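Local atomic coordinates of serpin-ZX (Arabidopsis thaliana, PDB entry 3LE2), a protein that inhibits proteases such as metacaspase-9 and RD21A by offering its reactive center loop for cleavage and trapping the enzyme covalently, thereby restraining programmed cell death. Residues N149-E154 / A172-G177; K166-N171 / N326-A331. All blocks are in the same frame, centred on the assembly; numbering follows the deposited sequence. Where two conformers were deposited one is given.

Contact 1. Residues N149-E154 / A172-G177; sequences NGLITE and ALYFKG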
ATOM      1  N   ASN A 149      -2.326  -5.025  17.635  1.00 50.85           N
ATOM      2  CA  ASN A 149      -3.452  -5.464  18.452  1.00 52.07           C
ATOM      3  C   ASN A 149      -4.077  -6.752  17.915  1.00 47.59           C
ATOM      4  O   ASN A 149      -5.295  -6.915  17.925  1.00 43.89           O
ATOM      5  CB  ASN A 149      -4.517  -4.364  18.514  1.00 49.09           C
ATOM      6  CG  ASN A 149      -3.916  -2.979  18.692  1.00 68.55           C
ATOM      7  OD1 ASN A 149      -3.286  -2.699  19.715  1.00 66.23           O
ATOM      8  ND2 ASN A 149      -4.101  -2.104  17.691  1.00 65.28           N
ATOM      9  N   GLY A 150      -3.243  -7.656  17.419  1.00 50.58           N
ATOM     10  CA  GLY A 150      -3.725  -8.932  16.917  1.00 50.79           C
ATOM     11  C   GLY A 150      -4.278  -8.914  15.499  1.00 49.38           C
ATOM     12  O   GLY A 150      -4.716  -9.942  14.990  1.00 48.25           O
ATOM     13  N   LEU A 151      -4.257  -7.752  14.851  1.00 51.80           N
ATOM     14  CA  LEU A 151      -4.859  -7.630  13.527  1.00 56.69           C
ATOM     15  C   LEU A 151      -4.016  -8.339  12.463  1.00 55.14           C
ATOM     16  O   LEU A 151      -4.536  -9.089  11.626  1.00 50.48           O
ATOM     17  CB  LEU A 151      -5.092  -6.155  13.184  1.00 46.70           C
ATOM     18  CG  LEU A 151      -6.066  -5.457  14.156  1.00 58.43           C
ATOM     19  CD1 LEU A 151      -6.104  -3.895  14.025  1.00 45.20           C
ATOM     20  CD2 LEU A 151      -7.460  -6.068  14.020  1.00 39.44           C
ATOM     21  N   ILE A 152      -2.706  -8.112  12.513  1.00 52.63           N
ATOM     22  CA  ILE A 152      -1.785  -8.801  11.618  1.00 50.98           C
ATOM     23  C   ILE A 152      -0.953  -9.815  12.399  1.00 44.04           C
ATOM     24  O   ILE A 152      -0.463  -9.533  13.494  1.00 40.43           O
ATOM     25  CB  ILE A 152      -0.900  -7.815  10.849  1.00 60.20           C
ATOM     26  CG1 ILE A 152      -1.768  -7.002   9.885  1.00 45.97           C
ATOM     27  CG2 ILE A 152       0.200  -8.569  10.106  1.00 52.61           C
ATOM     28  CD1 ILE A 152      -1.067  -5.846   9.275  1.00 41.29           C
ATOM     29  N   THR A 153      -0.791 -10.997  11.823  1.00 45.23           N
ATOM     30  CA  THR A 153      -0.480 -12.161  12.626  1.00 48.95           C
ATOM     31  C   THR A 153       0.826 -12.862  12.242  1.00 47.59           C
ATOM     32  O   THR A 153       1.494 -13.456  13.096  1.00 55.26           O
ATOM     33  CB  THR A 153      -1.676 -13.142  12.587  1.00 46.92           C
ATOM     34  OG1 THR A 153      -1.883 -13.702  13.886  1.00 66.24           O
ATOM     35  CG2 THR A 153      -1.468 -14.244  11.543  1.00 50.02           C
ATOM     36  N   GLU A 154       1.202 -12.773  10.972  1.00 40.30           N
ATOM     37  CA  GLU A 154       2.334 -13.543  10.467  1.00 44.90           C
ATOM     38  C   GLU A 154       3.130 -12.848   9.354  1.00 46.05           C
ATOM     39  O   GLU A 154       3.112 -13.289   8.202  1.00 49.93           O
ATOM     40  CB  GLU A 154       1.841 -14.900   9.969  1.00 45.60           C
ATOM     41  CG  GLU A 154       2.917 -15.761   9.333  1.00 55.06           C
ATOM     42  CD  GLU A 154       2.552 -17.231   9.332  1.00 64.86           C
ATOM     43  OE1 GLU A 154       1.934 -17.687  10.320  1.00 71.60           O
ATOM     44  OE2 GLU A 154       2.885 -17.930   8.351  1.00 59.48           O
ATOM     45  N   ALA A 172       4.377  -3.912   8.555  1.00 32.00           N
ATOM     46  CA  ALA A 172       2.996  -4.280   8.276  1.00 35.92           C
ATOM     47  C   ALA A 172       2.102  -3.054   8.381  1.00 32.50           C
ATOM     48  O   ALA A 172       2.355  -2.157   9.176  1.00 31.77           O
ATOM     49  CB  ALA A 172       2.530  -5.374   9.234  1.00 37.85           C
ATOM     50  N   LEU A 173       1.061  -3.009   7.565  1.00 36.91           N
ATOM     51  CA  LEU A 173       0.088  -1.935   7.664  1.00 36.84           C
ATOM     52  C   LEU A 173      -1.302  -2.545   7.620  1.00 33.27           C
ATOM     53  O   LEU A 173      -1.674  -3.193   6.638  1.00 34.56           O
ATOM     54  CB  LEU A 173       0.264  -0.894   6.537  1.00 29.91           C
ATOM     55  CG  LEU A 173      -0.666   0.332   6.585  1.00 29.52           C
ATOM     56  CD1 LEU A 173      -0.426   1.166   7.841  1.00 37.11           C
ATOM     57  CD2 LEU A 173      -0.572   1.233   5.339  1.00 28.03           C
ATOM     58  N   TYR A 174      -2.055  -2.351   8.700  1.00 34.82           N
ATOM     59  CA  TYR A 174      -3.465  -2.726   8.725  1.00 37.00           C
ATOM     60  C   TYR A 174      -4.329  -1.481   8.554  1.00 28.90           C
ATOM     61  O   TYR A 174      -4.071  -0.440   9.158  1.00 29.27           O
ATOM     62  CB  TYR A 174      -3.823  -3.474  10.021  1.00 29.77           C
ATOM     63  CG  TYR A 174      -5.298  -3.786  10.183  1.00 31.28           C
ATOM     64  CD1 TYR A 174      -5.830  -4.979   9.705  1.00 41.22           C
ATOM     65  CD2 TYR A 174      -6.167  -2.889  10.818  1.00 39.60           C
ATOM     66  CE1 TYR A 174      -7.185  -5.291   9.854  1.00 36.29           C
ATOM     67  CE2 TYR A 174      -7.533  -3.188  10.970  1.00 36.90           C
ATOM     68  CZ  TYR A 174      -8.028  -4.396  10.482  1.00 36.86           C
ATOM     69  OH  TYR A 174      -9.361  -4.726  10.607  1.00 40.84           O
ATOM     70  N   PHE A 175      -5.356  -1.595   7.728  1.00 29.50           N
ATOM     71  CA  PHE A 175      -6.301  -0.510   7.511  1.00 35.49           C
ATOM     72  C   PHE A 175      -7.688  -1.109   7.428  1.00 34.01           C
ATOM     73  O   PHE A 175      -7.894  -2.139   6.785  1.00 34.61           O
ATOM     74  CB  PHE A 175      -5.951   0.238   6.213  1.00 33.45           C
ATOM     75  CG  PHE A 175      -6.999   1.236   5.739  1.00 33.94           C
ATOM     76  CD1 PHE A 175      -6.857   2.585   5.993  1.00 31.70           C
ATOM     77  CD2 PHE A 175      -8.072   0.830   4.962  1.00 35.57           C
ATOM     78  CE1 PHE A 175      -7.789   3.505   5.528  1.00 29.78           C
ATOM     79  CE2 PHE A 175      -9.005   1.751   4.486  1.00 31.38           C
ATOM     80  CZ  PHE A 175      -8.863   3.083   4.775  1.00 30.99           C
ATOM     81  N   LYS A 176      -8.632  -0.476   8.104  1.00 30.20           N
ATOM     82  CA  LYS A 176     -10.029  -0.836   7.932  1.00 38.90           C
ATOM     83  C   LYS A 176     -10.858   0.416   8.065  1.00 35.83           C
ATOM     84  O   LYS A 176     -10.760   1.127   9.064  1.00 40.73           O
ATOM     85  CB  LYS A 176     -10.483  -1.881   8.954  1.00 33.55           C
ATOM     86  CG  LYS A 176     -11.957  -2.239   8.814  1.00 39.19           C
ATOM     87  CD  LYS A 176     -12.299  -3.489   9.593  1.00 45.48           C
ATOM     88  CE  LYS A 176     -13.772  -3.844   9.470  1.00 51.70           C
ATOM     89  NZ  LYS A 176     -14.094  -5.071  10.277  1.00 62.03           N
ATOM     90  N   GLY A 177     -11.663   0.692   7.047  1.00 36.34           N
ATOM     91  CA  GLY A 177     -12.462   1.898   7.032  1.00 35.47           C
ATOM     92  C   GLY A 177     -13.912   1.612   6.707  1.00 33.89           C
ATOM     93  O   GLY A 177     -14.231   0.642   6.023  1.00 34.89           O
TER

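Contact 2. Residues K166-N171 / N326-A331; sequences KLIFAN and NIFHKA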
ATOM      1  N   LYS A 166      21.358 -11.812   8.450  1.00 42.18           N
ATOM      2  CA  LYS A 166      22.114 -10.799   9.183  1.00 37.55           C
ATOM      3  C   LYS A 166      21.268  -9.605   9.550  1.00 33.47           C
ATOM      4  O   LYS A 166      21.313  -9.148  10.689  1.00 41.12           O
ATOM      5  CB  LYS A 166      23.335 -10.348   8.383  1.00 37.74           C
ATOM      6  CG  LYS A 166      24.347 -11.471   8.134  1.00 46.64           C
ATOM      7  CD  LYS A 166      24.893 -12.039   9.453  1.00 34.25           C
ATOM      8  CE  LYS A 166      25.841 -13.203   9.198  1.00 45.00           C
ATOM      9  NZ  LYS A 166      26.143 -13.976  10.448  1.00 46.93           N
ATOM     10  N   LEU A 167      20.497  -9.099   8.584  1.00 37.52           N
ATOM     11  CA  LEU A 167      19.701  -7.888   8.796  1.00 35.52           C
ATOM     12  C   LEU A 167      18.363  -7.942   8.077  1.00 28.40           C
ATOM     13  O   LEU A 167      18.304  -8.087   6.855  1.00 33.91           O
ATOM     14  CB  LEU A 167      20.477  -6.640   8.349  1.00 31.39           C
ATOM     15  CG  LEU A 167      19.744  -5.304   8.433  1.00 29.86           C
ATOM     16  CD1 LEU A 167      19.415  -4.900   9.864  1.00 26.99           C
ATOM     17  CD2 LEU A 167      20.576  -4.237   7.763  1.00 38.41           C
ATOM     18  N   ILE A 168      17.285  -7.823   8.843  0.57 29.07           N
ATOM     19  CA  ILE A 168      15.944  -7.842   8.275  0.57 30.56           C
ATOM     20  C   ILE A 168      15.087  -6.666   8.736  0.57 31.00           C
ATOM     21  O   ILE A 168      15.311  -6.083   9.804  0.57 33.28           O
ATOM     22  CB  ILE A 168      15.192  -9.145   8.623  0.57 31.24           C
ATOM     23  CG1 ILE A 168      14.912  -9.207  10.129  0.57 31.97           C
ATOM     24  CG2 ILE A 168      15.970 -10.357   8.124  0.57 26.57           C
ATOM     25  CD1 ILE A 168      14.017 -10.354  10.553  0.57 29.60           C
ATOM     26  N   PHE A 169      14.101  -6.326   7.920  1.00 28.38           N
ATOM     27  CA  PHE A 169      13.103  -5.361   8.313  1.00 26.48           C
ATOM     28  C   PHE A 169      11.746  -6.043   8.248  1.00 29.72           C
ATOM     29  O   PHE A 169      11.477  -6.825   7.341  1.00 28.25           O
ATOM     30  CB  PHE A 169      13.168  -4.142   7.407  1.00 23.95           C
ATOM     31  CG  PHE A 169      14.422  -3.349   7.588  1.00 36.49           C
ATOM     32  CD1 PHE A 169      14.495  -2.350   8.553  1.00 32.93           C
ATOM     33  CD2 PHE A 169      15.545  -3.624   6.826  1.00 31.64           C
ATOM     34  CE1 PHE A 169      15.660  -1.632   8.731  1.00 36.14           C
ATOM     35  CE2 PHE A 169      16.706  -2.909   7.003  1.00 34.60           C
ATOM     36  CZ  PHE A 169      16.766  -1.913   7.954  1.00 30.79           C
ATOM     37  N   ALA A 170      10.902  -5.784   9.231  1.00 25.20           N
ATOM     38  CA  ALA A 170       9.575  -6.356   9.202  1.00 30.57           C
ATOM     39  C   ALA A 170       8.606  -5.211   9.302  1.00 30.95           C
ATOM     40  O   ALA A 170       8.697  -4.394  10.218  1.00 32.87           O
ATOM     41  CB  ALA A 170       9.371  -7.354  10.344  1.00 21.23           C
ATOM     42  N   ASN A 171       7.693  -5.145   8.342  1.00 28.96           N
ATOM     43  CA  ASN A 171       6.778  -4.026   8.258  1.00 31.65           C
ATOM     44  C   ASN A 171       5.374  -4.497   7.904  1.00 35.46           C
ATOM     45  O   ASN A 171       5.191  -5.383   7.068  1.00 33.19           O
ATOM     46  CB  ASN A 171       7.294  -2.999   7.243  1.00 32.79           C
ATOM     47  CG  ASN A 171       6.409  -1.776   7.159  1.00 47.33           C
ATOM     48  OD1 ASN A 171       5.244  -1.872   6.776  1.00 54.09           O
ATOM     49  ND2 ASN A 171       6.954  -0.614   7.522  1.00 44.67           N
ATOM     50  N   ASN A 326      16.628  -9.100   4.115  1.00 29.43           N
ATOM     51  CA  ASN A 326      15.230  -9.196   3.736  1.00 25.12           C
ATOM     52  C   ASN A 326      14.473  -7.963   4.155  1.00 30.59           C
ATOM     53  O   ASN A 326      14.799  -7.309   5.160  1.00 27.29           O
ATOM     54  CB  ASN A 326      14.533 -10.378   4.426  1.00 27.49           C
ATOM     55  CG  ASN A 326      15.366 -11.644   4.449  1.00 31.80           C
ATOM     56  OD1 ASN A 326      16.287 -11.787   5.256  1.00 33.64           O
ATOM     57  ND2 ASN A 326      15.018 -12.589   3.587  1.00 29.05           N
ATOM     58  N   ILE A 327      13.428  -7.673   3.396  1.00 26.59           N
ATOM     59  CA  ILE A 327      12.454  -6.678   3.803  1.00 33.07           C
ATOM     60  C   ILE A 327      11.088  -7.335   3.736  1.00 27.66           C
ATOM     61  O   ILE A 327      10.477  -7.437   2.667  1.00 26.53           O
ATOM     62  CB  ILE A 327      12.498  -5.414   2.928  1.00 31.20           C
ATOM     63  CG1 ILE A 327      13.888  -4.766   3.002  1.00 32.68           C
ATOM     64  CG2 ILE A 327      11.410  -4.427   3.357  1.00 24.99           C
ATOM     65  CD1 ILE A 327      14.105  -3.669   1.948  1.00 27.12           C
ATOM     66  N   PHE A 328      10.627  -7.787   4.900  1.00 25.56           N
ATOM     67  CA  PHE A 328       9.354  -8.497   5.027  1.00 28.81           C
ATOM     68  C   PHE A 328       8.183  -7.532   5.183  1.00 26.91           C
ATOM     69  O   PHE A 328       8.164  -6.708   6.105  1.00 26.75           O
ATOM     70  CB  PHE A 328       9.410  -9.467   6.212  1.00 25.12           C
ATOM     71  CG  PHE A 328      10.412 -10.583   6.038  1.00 29.53           C
ATOM     72  CD1 PHE A 328      11.585 -10.612   6.789  1.00 32.54           C
ATOM     73  CD2 PHE A 328      10.179 -11.605   5.115  1.00 25.95           C
ATOM     74  CE1 PHE A 328      12.513 -11.666   6.642  1.00 24.99           C
ATOM     75  CE2 PHE A 328      11.099 -12.647   4.951  1.00 35.63           C
ATOM     76  CZ  PHE A 328      12.269 -12.676   5.716  1.00 30.98           C
ATOM     77  N   HIS A 329       7.212  -7.629   4.278  1.00 23.50           N
ATOM     78  CA  HIS A 329       6.055  -6.736   4.308  1.00 28.22           C
ATOM     79  C   HIS A 329       4.738  -7.495   4.260  1.00 27.81           C
ATOM     80  O   HIS A 329       4.578  -8.461   3.511  1.00 27.70           O
ATOM     81  CB  HIS A 329       6.109  -5.720   3.152  1.00 24.64           C
ATOM     82  CG  HIS A 329       4.921  -4.805   3.091  1.00 28.59           C
ATOM     83  ND1 HIS A 329       4.684  -3.825   4.034  1.00 34.88           N
ATOM     84  CD2 HIS A 329       3.908  -4.712   2.191  1.00 29.17           C
ATOM     85  CE1 HIS A 329       3.571  -3.181   3.727  1.00 34.59           C
ATOM     86  NE2 HIS A 329       3.083  -3.695   2.612  1.00 34.11           N
ATOM     87  N   LYS A 330       3.787  -7.035   5.057  1.00 25.12           N
ATOM     88  CA  LYS A 330       2.467  -7.619   5.056  1.00 27.23           C
ATOM     89  C   LYS A 330       1.395  -6.534   5.083  1.00 27.85           C
ATOM     90  O   LYS A 330       1.519  -5.526   5.796  1.00 28.45           O
ATOM     91  CB  LYS A 330       2.295  -8.557   6.255  1.00 30.27           C
ATOM     92  CG  LYS A 330       0.926  -9.261   6.325  1.00 30.59           C
ATOM     93  CD  LYS A 330       0.928 -10.607   5.612  1.00 39.37           C
ATOM     94  CE  LYS A 330       0.167 -11.649   6.421  1.00 43.06           C
ATOM     95  NZ  LYS A 330       0.487 -13.042   6.015  1.00 47.91           N
ATOM     96  N   ALA A 331       0.340  -6.777   4.312  1.00 21.11           N
ATOM     97  CA  ALA A 331      -0.781  -5.883   4.192  1.00 25.56           C
ATOM     98  C   ALA A 331      -2.044  -6.717   4.037  1.00 31.65           C
ATOM     99  O   ALA A 331      -1.988  -7.875   3.621  1.00 28.88           O
ATOM    100  CB  ALA A 331      -0.587  -5.006   2.970  1.00 27.50           C
TER

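Contact 1. Residues N149-E154 / A172-G177
L151 lays its CD1 methyl over one face of the Y174 ring, in a contact between loop and strand with no hydrogen bond across it. The CH-pi geometry is clear: CD1 of L151 stands 3.7 Å from the centroid of the Y174 ring, 29° off the ring normal. The methyl is shifted toward the CD2-CE2 bond of the ring, and these closest ring atoms, CD2 and CE2 of Y174, are each 3.4 Å from L151 CD1, which is tight. CB of L151 lies over the same face, above the CG-CD1 side of the Y174 ring, while the other methyl, CD2 of L151, reaches CZ of the ring at 4.0 Å. The two side chains cross at about a right angle. The CB of Y174 points to the loop, and chi1 of 175° sets CG anti to the backbone N, beside the carbonyl carbon. Residues 149-154 follow helix 129-147, whose C-terminus closes in a Schellman motif with N149, at positive phi, as the C-prime residue. In serpin terms this is the linker from helix F crossing strand s3A of the central sheet A. I152 supplies the second point of contact. Its CD1 lies 3.6 Å from A172 CB and 3.7 Å from Y174 CB, and also rests on the L173-Y174 peptide, 3.7 Å from both L173 C and Y174 N; the L173 side chain is turned to the other side. A hydrogen bond from I152 N to T148 OG1 ties the turn back to the helix end. I152 also packs on K330, and Y174 on C332, both of strand 326-335. This linker probably has to move aside when sheet A opens between strands 167-176 and 326-335.

Contact 2. Residues K166-N171 / N326-A331
F169 and N171 alternate with N326, F328 and K330 in the backbone ladder of two parallel strands, s3A and s5A of serpin sheet A. F169 N gives a hydrogen bond to N326 O at 3.0 Å, and F169 O receives one from F328 N at 2.8 Å. Two residues on, N171 N bonds to F328 O at 2.8 Å and N171 O accepts from K330 N at 3.0 Å; the bond from N326 N to L167 O at the start of the ladder is weak. Such direct pairing marks the native, stressed state, since serpins open this seam to admit the cleaved reactive center loop as a new strand between the two. The side chains of A170 and F328 point to one face, where helix 129-147 packs on A170 and the loop residues L156 and S160 on F328. F169, N171, I327 and H329 take the other face, where helix 37-49 meets F169, N171 and H329. N326 ND2 is held by D289 OD2, and N171 ND2 by N98 OD1. Matching torsions (chi1 -177° and 178°, CG anti to the backbone N) send N171 and H329 the same way, side by side, with amide and ring planes 40° apart. ND1 of H329 makes a weak, bent bond of 3.4 Å to N171 OD1 in the imidazole plane, while NE2 of the same ring accepts a hydrogen bond from S36 N.

Overall arrangement
Both contacts use strand 167-176, contact 2 its first half and contact 1 its second, with centres about 15 Å apart. Along the chain the segments alternate: 149-154, 166-171, 172-177 and, much later, 326-331. Contact 2 joins strands 167-176 and 326-335 within sheet A, whereas contact 1 sets the linker after helix 129-147 against one face of that sheet. They meet at K330, whose O lies 3.1 Å from L173 N, a probable hydrogen bond that continues the strand pairing. The linker thus lies beside the seam between the two strands, consistent with its displacement being coupled to their separation, although both contacts are away from the reactive bond itself.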